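Local coordinates for protein diacylglycerol lipase (Aspergillus oryzae, PDB 5XK2) that probably hydrolyses the ester bonds of mono- and diacylglycerols, as a class 3 lipase of the alpha/beta-hydrolase fold, at residues T28-N33 and L42-G47; S62-D65 and T71-F74; P108-G113 and A163-T168; C114-G119 and A159-A164; V75-T80 and S143-V148. One frame throughout, in Å; residues are numbered along the deposited sequence.

In the fold
The five contacts show how bonding changes with place in an alpha/beta-hydrolase fold. Contact 2 is buried pairing within the central sheet, where backbone hydrogen bonds align a beta hairpin. Contact 5 uses the same strand 71-78 further on, but there a single tyrosine reaches past strand 83-89 at the strand ends. Contact 1 packs on this hairpin through Leu42 and Phe74 and relies on asparagine amides beside two disulfides. Contacts 3 and 4 both use helix 154-168 and share Ala163 and Ala164; neither has a hydrogen bond across it. Buried contact 4 is methyl on methyl; partly buried contact 3 sets a leucine against alanine, aspartate and threonine. Contacts 1 and 3 lie on opposite sides of the chain's centre.

Contact 1: T28-N33 and L42-G47; sequences TYCPNN and LNCSVG
Cys30 faces Cys44, and Asn33 faces Leu42, where the start of a short helix lies beside an irregular loop, Asn33 CA 6.0 Å from Leu42 CA. The contact belongs to the N-terminal region of the class 3 lipases, where Cys30 is the N-cap of the short helix 31-34 and Cys44 opens a type I turn ending at Gly47. Asn33 fastens the loop by gripping both polar backbone atoms of Asn43. Its OD1 offers a lone pair, in the carbonyl plane, to Asn43 N at 3.1 Å, while its ND2 reaches Asn43 O at 3.0 Å along a bent path. That same ND2 also bonds to Ala27 O, which steadies the rotation of the amide. Asn32 supplies a second donor to the carbonyl: with CG set between the backbone N and the carbonyl carbon (chi1 56°), its ND2 meets Asn43 O in an almost straight bond of 3.1 Å. The two donors approach from opposite faces of the Asn43 peptide plane. Leu42 lays CD2 across the flat amide group of Asn33; CD2 also touches Phe74, and the second methyl, CD1, packs on Ala76 of strand 71-78. Beside the amides lie two separate disulfides, Cys30 with Cys278 and Cys44 with Cys49; they touch where Cys30 SG rests 3.7 Å from Cys44 CB.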
# COMPACT_ATOMS: atom_id res chain seq x y z
N THR A 28 -10.02 -11.08 -12.14
CA THR A 28 -10.31 -11.29 -10.72
C THR A 28 -10.39 -9.99 -9.93
O THR A 28 -10.86 -10.00 -8.80
CB THR A 28 -9.27 -12.17 -10.00
OG1 THR A 28 -8.00 -11.49 -9.94
CG2 THR A 28 -9.13 -13.50 -10.72
N TYR A 29 -9.92 -8.89 -10.51
CA TYR A 29 -10.02 -7.59 -9.84
C TYR A 29 -11.37 -6.90 -10.06
O TYR A 29 -11.70 -5.96 -9.34
CB TYR A 29 -8.92 -6.65 -10.32
CG TYR A 29 -7.56 -7.02 -9.80
CD1 TYR A 29 -7.14 -6.62 -8.55
CD2 TYR A 29 -6.68 -7.76 -10.58
CE1 TYR A 29 -5.87 -6.95 -8.07
CE2 TYR A 29 -5.41 -8.09 -10.12
CZ TYR A 29 -5.01 -7.68 -8.87
OH TYR A 29 -3.75 -8.01 -8.42
N CYS A 30 -12.14 -7.37 -11.04
CA CYS A 30 -13.45 -6.77 -11.36
C CYS A 30 -14.50 -7.29 -10.41
O CYS A 30 -14.76 -8.49 -10.40
CB CYS A 30 -13.87 -7.11 -12.78
SG CYS A 30 -12.63 -6.81 -14.05
N PRO A 31 -15.14 -6.41 -9.63
CA PRO A 31 -16.12 -6.91 -8.66
C PRO A 31 -17.23 -7.75 -9.30
O PRO A 31 -17.64 -8.75 -8.70
CB PRO A 31 -16.68 -5.62 -8.04
CG PRO A 31 -15.52 -4.65 -8.17
CD PRO A 31 -14.93 -4.96 -9.52
N ASN A 32 -17.69 -7.38 -10.49
CA ASN A 32 -18.74 -8.17 -11.13
C ASN A 32 -18.36 -9.63 -11.34
O ASN A 32 -19.23 -10.50 -11.32
CB ASN A 32 -19.12 -7.55 -12.49
CG ASN A 32 -17.91 -7.42 -13.42
OD1 ASN A 32 -17.00 -6.65 -13.14
ND2 ASN A 32 -17.91 -8.17 -14.51
N ASN A 33 -17.07 -9.91 -11.56
CA ASN A 33 -16.67 -11.29 -11.81
C ASN A 33 -16.58 -12.11 -10.54
O ASN A 33 -16.88 -13.30 -10.56
CB ASN A 33 -15.32 -11.34 -12.54
CG ASN A 33 -15.41 -10.80 -13.95
OD1 ASN A 33 -16.42 -10.98 -14.64
ND2 ASN A 33 -14.35 -10.13 -14.40
N LEU A 42 -17.57 -13.76 -18.02
CA LEU A 42 -16.47 -12.93 -17.53
C LEU A 42 -16.38 -11.68 -18.39
O LEU A 42 -16.45 -11.75 -19.60
CB LEU A 42 -15.15 -13.69 -17.59
CG LEU A 42 -14.94 -14.78 -16.53
CD1 LEU A 42 -13.65 -15.50 -16.84
CD2 LEU A 42 -14.88 -14.19 -15.11
N ASN A 43 -16.26 -10.53 -17.75
CA ASN A 43 -16.00 -9.32 -18.54
C ASN A 43 -15.32 -8.28 -17.67
O ASN A 43 -15.51 -8.25 -16.45
CB ASN A 43 -17.29 -8.79 -19.15
CG ASN A 43 -18.26 -8.28 -18.13
OD1 ASN A 43 -18.30 -7.07 -17.84
ND2 ASN A 43 -19.05 -9.18 -17.57
N CYS A 44 -14.52 -7.43 -18.31
CA CYS A 44 -13.74 -6.45 -17.57
C CYS A 44 -14.11 -5.06 -18.05
O CYS A 44 -13.83 -4.72 -19.20
CB CYS A 44 -12.24 -6.68 -17.75
SG CYS A 44 -11.76 -8.44 -17.37
N SER A 45 -14.73 -4.28 -17.17
CA SER A 45 -15.25 -2.96 -17.49
C SER A 45 -14.19 -2.04 -18.05
O SER A 45 -14.50 -1.21 -18.90
CB SER A 45 -15.85 -2.32 -16.23
OG SER A 45 -16.98 -3.06 -15.82
N VAL A 46 -12.96 -2.19 -17.57
CA VAL A 46 -11.87 -1.31 -18.01
C VAL A 46 -11.19 -1.80 -19.30
O VAL A 46 -10.28 -1.14 -19.81
CB VAL A 46 -10.80 -1.16 -16.91
CG1 VAL A 46 -11.44 -0.61 -15.63
CG2 VAL A 46 -10.12 -2.48 -16.65
N GLY A 47 -11.61 -2.95 -19.81
CA GLY A 47 -11.21 -3.40 -21.13
C GLY A 47 -9.89 -4.14 -21.22
O GLY A 47 -9.28 -4.19 -22.29

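Contact 2: S62-D65 and T71-F74; sequences SFSD and TAGF
Phe63 lays its ring over the backbone of Gly73. A chi1 of 48° places CG between the backbone N and the carbonyl carbon and swings the ring across to the partner strand. Gly73 has no side chain, so the ring can settle directly on its main chain: Gly73 CA lies 3.9 Å from the ring centroid, a CH-pi contact over the face, and Gly73 C lies over the same face, somewhat closer to the ring's middle than CA but still off centre. Further along, Phe63 CE2 comes within 3.4 Å of Phe74 N. Beyond the ring, Val127, Arg130 and Ile131 of helix 118-138 also pack on Phe63. Beneath the side chains is an antiparallel beta hairpin of strands 58-65 and 71-78, the former outermost in the central sheet within this chain. Phe63 and Gly73 form a hydrogen-bonded pair, Phe63 N to Gly73 O at 3.0 Å and Gly73 N to Phe63 O at 2.9 Å. Asp65 N donates to Thr71 O at 2.7 Å. Asp65 and Thr71 send their side chains to the same face as Phe63, and each bonds to Thr69 in the connecting loop. On the other face a chi1 of -173° brings Ser64 OG beside Ala72, 4.0 Å from Ala72 CB. Phe74 shares this face, its ring covered by Thr28, Asn33 and Leu42.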
# COMPACT_ATOMS: atom_id res chain seq x y z
N SER A 62 -18.29 -18.18 -8.23
CA SER A 62 -17.46 -17.08 -7.76
C SER A 62 -17.39 -17.16 -6.24
O SER A 62 -18.25 -17.78 -5.58
CB SER A 62 -18.01 -15.73 -8.22
OG SER A 62 -19.25 -15.47 -7.56
N PHE A 63 -16.37 -16.53 -5.68
CA PHE A 63 -16.18 -16.52 -4.24
C PHE A 63 -15.54 -15.22 -3.80
O PHE A 63 -14.73 -14.62 -4.52
CB PHE A 63 -15.34 -17.72 -3.78
CG PHE A 63 -14.08 -17.94 -4.58
CD1 PHE A 63 -12.90 -17.31 -4.23
CD2 PHE A 63 -14.08 -18.81 -5.67
CE1 PHE A 63 -11.75 -17.51 -4.97
CE2 PHE A 63 -12.95 -19.01 -6.41
CZ PHE A 63 -11.78 -18.36 -6.07
N SER A 64 -15.98 -14.73 -2.65
CA SER A 64 -15.41 -13.52 -2.09
C SER A 64 -15.41 -13.63 -0.57
O SER A 64 -16.45 -13.91 0.02
CB SER A 64 -16.20 -12.31 -2.57
OG SER A 64 -15.59 -11.09 -2.19
N ASP A 65 -14.25 -13.45 0.06
CA ASP A 65 -14.20 -13.44 1.52
C ASP A 65 -13.79 -12.06 2.00
O ASP A 65 -12.61 -11.71 1.95
CB ASP A 65 -13.21 -14.49 2.02
CG ASP A 65 -12.95 -14.40 3.51
OD1 ASP A 65 -13.77 -13.83 4.25
OD2 ASP A 65 -11.90 -14.92 3.95
N THR A 71 -9.87 -12.45 0.18
CA THR A 71 -9.63 -13.24 -1.03
C THR A 71 -10.88 -13.27 -1.89
O THR A 71 -11.99 -13.37 -1.37
CB THR A 71 -9.26 -14.70 -0.68
OG1 THR A 71 -8.11 -14.71 0.16
CG2 THR A 71 -8.98 -15.51 -1.95
N ALA A 72 -10.71 -13.23 -3.21
CA ALA A 72 -11.85 -13.34 -4.11
C ALA A 72 -11.42 -14.05 -5.38
O ALA A 72 -10.23 -14.28 -5.58
CB ALA A 72 -12.43 -11.95 -4.44
N GLY A 73 -12.37 -14.45 -6.21
CA GLY A 73 -12.00 -15.07 -7.47
C GLY A 73 -13.15 -15.87 -8.06
O GLY A 73 -14.30 -15.67 -7.70
N PHE A 74 -12.83 -16.78 -8.96
CA PHE A 74 -13.87 -17.55 -9.63
C PHE A 74 -13.32 -18.83 -10.21
O PHE A 74 -12.10 -18.96 -10.39
CB PHE A 74 -14.54 -16.71 -10.75
CG PHE A 74 -13.56 -16.13 -11.74
CD1 PHE A 74 -12.98 -16.92 -12.72
CD2 PHE A 74 -13.20 -14.79 -11.67
CE1 PHE A 74 -12.02 -16.38 -13.61
CE2 PHE A 74 -12.27 -14.24 -12.55
CZ PHE A 74 -11.68 -15.03 -13.52

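Contact 3: P108-G113 and A163-T168; sequences PGLCDG and AADLRT
Leu110 carries this contact from the loop side, spreading its two methyl groups over one flank of helix 154-168. Its CG lies opposite the carbonyl carbon (chi1 -59°) and chi2 is extended, which carries both methyls to the helix. CD1 faces Ala164 CB at 4.2 Å. CD2 points between two polar residues: it lies 3.5 Å from Asp165 OD1 and 4.1 Å from Thr168 OG1. The leucine and aspartate side chains cross at about a right angle, CD2 sitting well above the carboxylate plane on the OD1 side, and no hydrogen bond crosses the contact. In the next shell, Thr168 OG1 donates to Asp165 O at 2.7 Å, on a lone pair in the carbonyl plane, which turns the hydroxyl back onto the helix backbone. Asp165 OD2 accepts from Trp124 NE1 and forms a salt bridge with Arg128, tying the carboxylate to helix 118-138. The loop itself is pinched by the disulfide between Cys111 and Cys114. Helix 186-195 borders the contact through Leu188 on Cys111 and Ile192 on Ala164, while Ala163 turns to Leu175 of strand 173-178, so that the loop between strands 105-106 and 116-117 packs onto a helix lying against the central sheet.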
# COMPACT_ATOMS: atom_id res chain seq x y z
N PRO A 108 1.28 -27.27 5.53
CA PRO A 108 0.18 -27.55 4.60
C PRO A 108 -0.13 -29.03 4.38
O PRO A 108 -1.08 -29.32 3.65
CB PRO A 108 0.65 -26.89 3.30
CG PRO A 108 2.13 -27.10 3.34
CD PRO A 108 2.52 -26.95 4.80
N GLY A 109 0.71 -29.93 4.87
CA GLY A 109 0.46 -31.36 4.72
C GLY A 109 0.73 -31.84 3.31
O GLY A 109 0.05 -32.75 2.82
N LEU A 110 1.66 -31.17 2.62
CA LEU A 110 1.95 -31.53 1.24
C LEU A 110 3.17 -32.40 0.97
O LEU A 110 3.22 -33.09 -0.04
CB LEU A 110 2.13 -30.25 0.42
CG LEU A 110 0.92 -29.32 0.41
CD1 LEU A 110 1.21 -28.06 -0.40
CD2 LEU A 110 -0.31 -30.05 -0.14
N CYS A 111 4.13 -32.40 1.90
CA CYS A 111 5.39 -33.11 1.69
C CYS A 111 6.27 -32.99 2.93
O CYS A 111 6.00 -32.18 3.83
CB CYS A 111 6.15 -32.59 0.45
SG CYS A 111 6.18 -30.78 0.13
N ASP A 112 7.31 -33.82 2.98
CA ASP A 112 8.13 -33.90 4.18
C ASP A 112 8.90 -32.61 4.44
O ASP A 112 9.70 -32.17 3.60
CB ASP A 112 9.12 -35.06 4.07
CG ASP A 112 8.44 -36.42 4.01
OD1 ASP A 112 7.22 -36.52 4.30
OD2 ASP A 112 9.15 -37.40 3.69
N GLY A 113 8.68 -32.03 5.62
CA GLY A 113 9.36 -30.81 6.04
C GLY A 113 8.87 -29.57 5.32
O GLY A 113 9.47 -28.49 5.44
N ALA A 163 -2.41 -24.56 -6.66
CA ALA A 163 -1.94 -25.48 -7.68
C ALA A 163 -1.18 -26.66 -7.05
O ALA A 163 -1.38 -27.81 -7.44
CB ALA A 163 -1.03 -24.75 -8.70
N ALA A 164 -0.31 -26.36 -6.10
CA ALA A 164 0.50 -27.38 -5.43
C ALA A 164 -0.42 -28.44 -4.81
O ALA A 164 -0.23 -29.65 -4.99
CB ALA A 164 1.37 -26.76 -4.37
N ASP A 165 -1.42 -27.96 -4.08
CA ASP A 165 -2.35 -28.84 -3.37
C ASP A 165 -3.20 -29.64 -4.36
O ASP A 165 -3.31 -30.88 -4.25
CB ASP A 165 -3.22 -27.99 -2.43
CG ASP A 165 -4.03 -28.81 -1.44
OD1 ASP A 165 -3.69 -29.98 -1.17
OD2 ASP A 165 -5.02 -28.25 -0.92
N LEU A 166 -3.80 -28.96 -5.34
CA LEU A 166 -4.61 -29.63 -6.33
C LEU A 166 -3.85 -30.75 -7.03
O LEU A 166 -4.41 -31.82 -7.27
CB LEU A 166 -5.15 -28.62 -7.35
CG LEU A 166 -6.23 -27.71 -6.78
CD1 LEU A 166 -6.58 -26.61 -7.79
CD2 LEU A 166 -7.52 -28.50 -6.44
N ARG A 167 -2.58 -30.54 -7.35
CA ARG A 167 -1.80 -31.57 -8.01
C ARG A 167 -1.64 -32.81 -7.14
O ARG A 167 -1.65 -33.92 -7.66
CB ARG A 167 -0.42 -31.05 -8.40
CG ARG A 167 -0.46 -30.04 -9.54
CD ARG A 167 0.83 -29.22 -9.47
NE ARG A 167 0.84 -28.17 -10.48
CZ ARG A 167 1.74 -27.20 -10.51
NH1 ARG A 167 2.65 -27.11 -9.55
NH2 ARG A 167 1.70 -26.29 -11.48
N THR A 168 -1.51 -32.63 -5.83
CA THR A 168 -1.39 -33.80 -4.94
C THR A 168 -2.70 -34.57 -4.89
O THR A 168 -2.75 -35.71 -4.43
CB THR A 168 -0.96 -33.42 -3.50
OG1 THR A 168 -2.01 -32.72 -2.80
CG2 THR A 168 0.32 -32.58 -3.50

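Contact 4: C114-G119 and A159-A164; sequences CKAELG and ASLAAA
Ala116 and Leu161 make the apolar part of this contact, a small meeting of methyl groups. The side chain of Leu161 leaves its helix with CG anti to the carbonyl carbon (chi1 -66°) and presents the fork of its two methyls to the strand. Ala116 CB fits against that fork, 3.7 Å from Leu161 CD2 and 4.1 Å from Leu161 CD1. Leu161 also packs on Phe120, Trp121 and Val183, while Ala116 also packs on Leu188. A methyl-to-carbonyl approach adds to this: Leu161 CD1 lies 4.2 Å from Glu117 O. No hydrogen bond joins the two segments; polar bonding works around the contact instead. Ala116 pairs through its backbone with Thr106 in the two-stranded sheet 105-106 and 116-117, which holds the methyl group in front of the helix. Glu117 is the N-cap of helix 118-138, and its OE2 accepts from Phe120 N, a bond that ties the buried carboxylate to the first turn. The partially positive start of the helix would probably help to keep this carboxylate ionised. On the other segment, helix 154-168 runs in regular turns, as in the bond from Ala163 N to Ala159 O at 2.8 Å. The sequence Gly-His-Ser-Leu-Gly, bridging strand 146-152 and the start of this helix, fits a nucleophile elbow with Ser153 as the probable nucleophile; a helix leaving that elbow and packing back along the sheet is characteristic of the alpha/beta-hydrolase fold.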
# COMPACT_ATOMS: atom_id res chain seq x y z
N CYS A 114 7.78 -29.71 4.57
CA CYS A 114 7.29 -28.59 3.76
C CYS A 114 6.50 -27.61 4.60
O CYS A 114 5.74 -28.00 5.49
CB CYS A 114 6.46 -29.13 2.60
SG CYS A 114 7.53 -30.03 1.43
N LYS A 115 6.72 -26.31 4.36
CA LYS A 115 6.03 -25.27 5.10
C LYS A 115 5.61 -24.19 4.12
O LYS A 115 6.33 -23.93 3.16
CB LYS A 115 6.90 -24.65 6.19
CG LYS A 115 7.49 -25.67 7.18
CD LYS A 115 6.46 -26.14 8.16
CE LYS A 115 6.46 -25.24 9.37
NZ LYS A 115 7.86 -24.89 9.73
N ALA A 116 4.44 -23.60 4.36
CA ALA A 116 3.89 -22.55 3.50
C ALA A 116 3.59 -21.31 4.30
O ALA A 116 3.43 -21.36 5.52
CB ALA A 116 2.62 -23.03 2.80
N GLU A 117 3.49 -20.18 3.61
CA GLU A 117 3.10 -18.92 4.25
C GLU A 117 1.68 -19.07 4.81
O GLU A 117 0.77 -19.45 4.08
CB GLU A 117 3.17 -17.77 3.23
CG GLU A 117 3.50 -16.42 3.82
CD GLU A 117 2.27 -15.67 4.30
OE1 GLU A 117 2.45 -14.72 5.10
OE2 GLU A 117 1.14 -15.99 3.89
N LEU A 118 1.50 -18.79 6.10
CA LEU A 118 0.22 -19.06 6.76
C LEU A 118 -0.95 -18.31 6.14
O LEU A 118 -2.02 -18.88 5.92
CB LEU A 118 0.31 -18.72 8.25
CG LEU A 118 -1.02 -18.81 9.01
CD1 LEU A 118 -1.54 -20.23 9.07
CD2 LEU A 118 -0.86 -18.22 10.40
N GLY A 119 -0.74 -17.03 5.86
CA GLY A 119 -1.82 -16.21 5.33
C GLY A 119 -2.35 -16.74 4.01
O GLY A 119 -3.57 -16.87 3.80
N ALA A 159 -2.66 -18.70 -5.70
CA ALA A 159 -2.69 -19.64 -6.82
C ALA A 159 -1.56 -20.66 -6.73
O ALA A 159 -1.76 -21.82 -7.06
CB ALA A 159 -2.61 -18.89 -8.15
N SER A 160 -0.37 -20.20 -6.32
CA SER A 160 0.80 -21.09 -6.22
C SER A 160 0.52 -22.27 -5.28
O SER A 160 0.80 -23.44 -5.61
CB SER A 160 2.03 -20.32 -5.72
OG SER A 160 2.39 -19.32 -6.66
N LEU A 161 -0.02 -21.96 -4.10
CA LEU A 161 -0.30 -23.00 -3.12
C LEU A 161 -1.51 -23.84 -3.54
O LEU A 161 -1.53 -25.05 -3.31
CB LEU A 161 -0.53 -22.39 -1.74
CG LEU A 161 0.69 -21.71 -1.13
CD1 LEU A 161 0.28 -21.01 0.16
CD2 LEU A 161 1.82 -22.73 -0.85
N ALA A 162 -2.52 -23.22 -4.14
CA ALA A 162 -3.67 -23.97 -4.65
C ALA A 162 -3.24 -24.99 -5.70
O ALA A 162 -3.66 -26.14 -5.67
CB ALA A 162 -4.73 -23.03 -5.24
N ALA A 163 -2.41 -24.56 -6.66
CA ALA A 163 -1.94 -25.48 -7.68
C ALA A 163 -1.18 -26.66 -7.05
O ALA A 163 -1.38 -27.81 -7.44
CB ALA A 163 -1.03 -24.75 -8.70
N ALA A 164 -0.31 -26.36 -6.10
CA ALA A 164 0.50 -27.38 -5.43
C ALA A 164 -0.42 -28.44 -4.81
O ALA A 164 -0.23 -29.65 -4.99
CB ALA A 164 1.37 -26.76 -4.37

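Contact 5: V75-T80 and S143-V148; sequences VAVDNT and SDYKIV
Tyr145 buries most of the surface here, reaching from its loop to the end of strand 71-78. Its phenol OH donates to Asn79 OD1 at 2.5 Å, a short bond. Asn79 OD1 lies in the plane of the ring, at its edge, while the amide of Asn79 stands almost upright to the ring, the two planes 79° apart. Seen from the amide, the hydroxyl is tilted from the carbonyl plane. A chi1 of -77° keeps Tyr145 CG beside its own backbone N and sends the ring toward Asn79. Tyr145 does not pair with strand 71-78 as a sheet neighbour: strand 83-89 lies between strands 71-78 and 146-152 in the central sheet of the alpha/beta-hydrolase fold, and the ring reaches past that strand, packing on its Ile84. Tyr145 CE2 lies 3.7 Å from Asp78 O and 4.2 Å from Val77 CG1, both approached obliquely, and the valine side chain as a whole crosses that of the tyrosine at about a right angle. His142 adds an edge-to-face contact with the Tyr145 ring and also touches Val77 and Asn79. Asp78 points its carboxylate to other partners, with OD2 bonded to Tyr24 OH and OD1 to Asn81 N.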
# COMPACT_ATOMS: atom_id res chain seq x y z
N VAL A 75 -14.22 -19.76 -10.51
CA VAL A 75 -13.93 -20.88 -11.39
C VAL A 75 -14.73 -20.65 -12.65
O VAL A 75 -15.95 -20.47 -12.58
CB VAL A 75 -14.31 -22.24 -10.77
CG1 VAL A 75 -13.93 -23.36 -11.72
CG2 VAL A 75 -13.61 -22.42 -9.42
N ALA A 76 -14.04 -20.60 -13.79
CA ALA A 76 -14.71 -20.32 -15.05
C ALA A 76 -14.43 -21.41 -16.08
O ALA A 76 -13.46 -22.18 -15.96
CB ALA A 76 -14.26 -18.96 -15.59
N VAL A 77 -15.30 -21.49 -17.09
CA VAL A 77 -15.14 -22.47 -18.15
C VAL A 77 -14.82 -21.73 -19.43
O VAL A 77 -15.58 -20.84 -19.84
CB VAL A 77 -16.42 -23.31 -18.35
CG1 VAL A 77 -16.25 -24.25 -19.52
CG2 VAL A 77 -16.76 -24.08 -17.08
N ASP A 78 -13.70 -22.10 -20.06
CA ASP A 78 -13.32 -21.54 -21.35
C ASP A 78 -13.45 -22.65 -22.39
O ASP A 78 -12.59 -23.53 -22.48
CB ASP A 78 -11.89 -20.99 -21.26
CG ASP A 78 -11.38 -20.39 -22.56
OD1 ASP A 78 -11.91 -20.69 -23.64
OD2 ASP A 78 -10.39 -19.61 -22.50
N ASN A 79 -14.51 -22.61 -23.19
CA ASN A 79 -14.77 -23.68 -24.15
C ASN A 79 -14.01 -23.45 -25.45
O ASN A 79 -13.91 -24.33 -26.29
CB ASN A 79 -16.27 -23.81 -24.42
CG ASN A 79 -17.00 -24.46 -23.26
OD1 ASN A 79 -16.51 -25.44 -22.69
ND2 ASN A 79 -18.17 -23.91 -22.91
N THR A 80 -13.47 -22.25 -25.61
CA THR A 80 -12.67 -21.97 -26.79
C THR A 80 -11.31 -22.61 -26.65
O THR A 80 -10.82 -23.28 -27.56
CB THR A 80 -12.54 -20.46 -27.00
OG1 THR A 80 -13.85 -19.94 -27.21
CG2 THR A 80 -11.65 -20.14 -28.20
N SER A 143 -14.23 -33.35 -19.79
CA SER A 143 -13.24 -34.29 -19.23
C SER A 143 -11.78 -34.12 -19.68
O SER A 143 -10.87 -34.44 -18.92
CB SER A 143 -13.68 -35.74 -19.52
OG SER A 143 -13.70 -36.00 -20.91
N ASP A 144 -11.56 -33.64 -20.90
CA ASP A 144 -10.19 -33.48 -21.41
C ASP A 144 -9.65 -32.06 -21.27
O ASP A 144 -8.62 -31.74 -21.85
CB ASP A 144 -10.11 -33.93 -22.86
CG ASP A 144 -10.99 -33.13 -23.78
OD1 ASP A 144 -11.91 -32.45 -23.28
OD2 ASP A 144 -10.78 -33.20 -25.01
N TYR A 145 -10.37 -31.18 -20.58
CA TYR A 145 -9.93 -29.79 -20.44
C TYR A 145 -8.70 -29.64 -19.56
O TYR A 145 -8.52 -30.41 -18.59
CB TYR A 145 -11.06 -28.92 -19.87
CG TYR A 145 -12.16 -28.52 -20.84
CD1 TYR A 145 -12.56 -29.37 -21.87
CD2 TYR A 145 -12.79 -27.29 -20.72
CE1 TYR A 145 -13.56 -29.00 -22.76
CE2 TYR A 145 -13.80 -26.91 -21.61
CZ TYR A 145 -14.18 -27.77 -22.63
OH TYR A 145 -15.16 -27.43 -23.51
N LYS A 146 -7.87 -28.65 -19.87
CA LYS A 146 -6.79 -28.26 -18.97
C LYS A 146 -7.38 -27.65 -17.73
O LYS A 146 -8.45 -27.05 -17.78
CB LYS A 146 -5.85 -27.25 -19.63
CG LYS A 146 -5.11 -27.76 -20.82
CD LYS A 146 -3.93 -26.85 -21.15
CE LYS A 146 -4.31 -25.74 -22.10
NZ LYS A 146 -5.14 -24.69 -21.46
N ILE A 147 -6.67 -27.78 -16.63
CA ILE A 147 -7.02 -27.05 -15.42
C ILE A 147 -5.95 -25.99 -15.19
O ILE A 147 -4.79 -26.32 -14.95
CB ILE A 147 -7.13 -27.97 -14.20
CG1 ILE A 147 -8.30 -28.95 -14.39
CG2 ILE A 147 -7.36 -27.15 -12.94
CD1 ILE A 147 -8.43 -29.96 -13.27
N VAL A 148 -6.35 -24.72 -15.30
CA VAL A 148 -5.41 -23.60 -15.18
C VAL A 148 -5.68 -22.84 -13.89
O VAL A 148 -6.83 -22.45 -13.63
CB VAL A 148 -5.54 -22.62 -16.36
CG1 VAL A 148 -4.66 -21.37 -16.12
CG2 VAL A 148 -5.17 -23.29 -17.68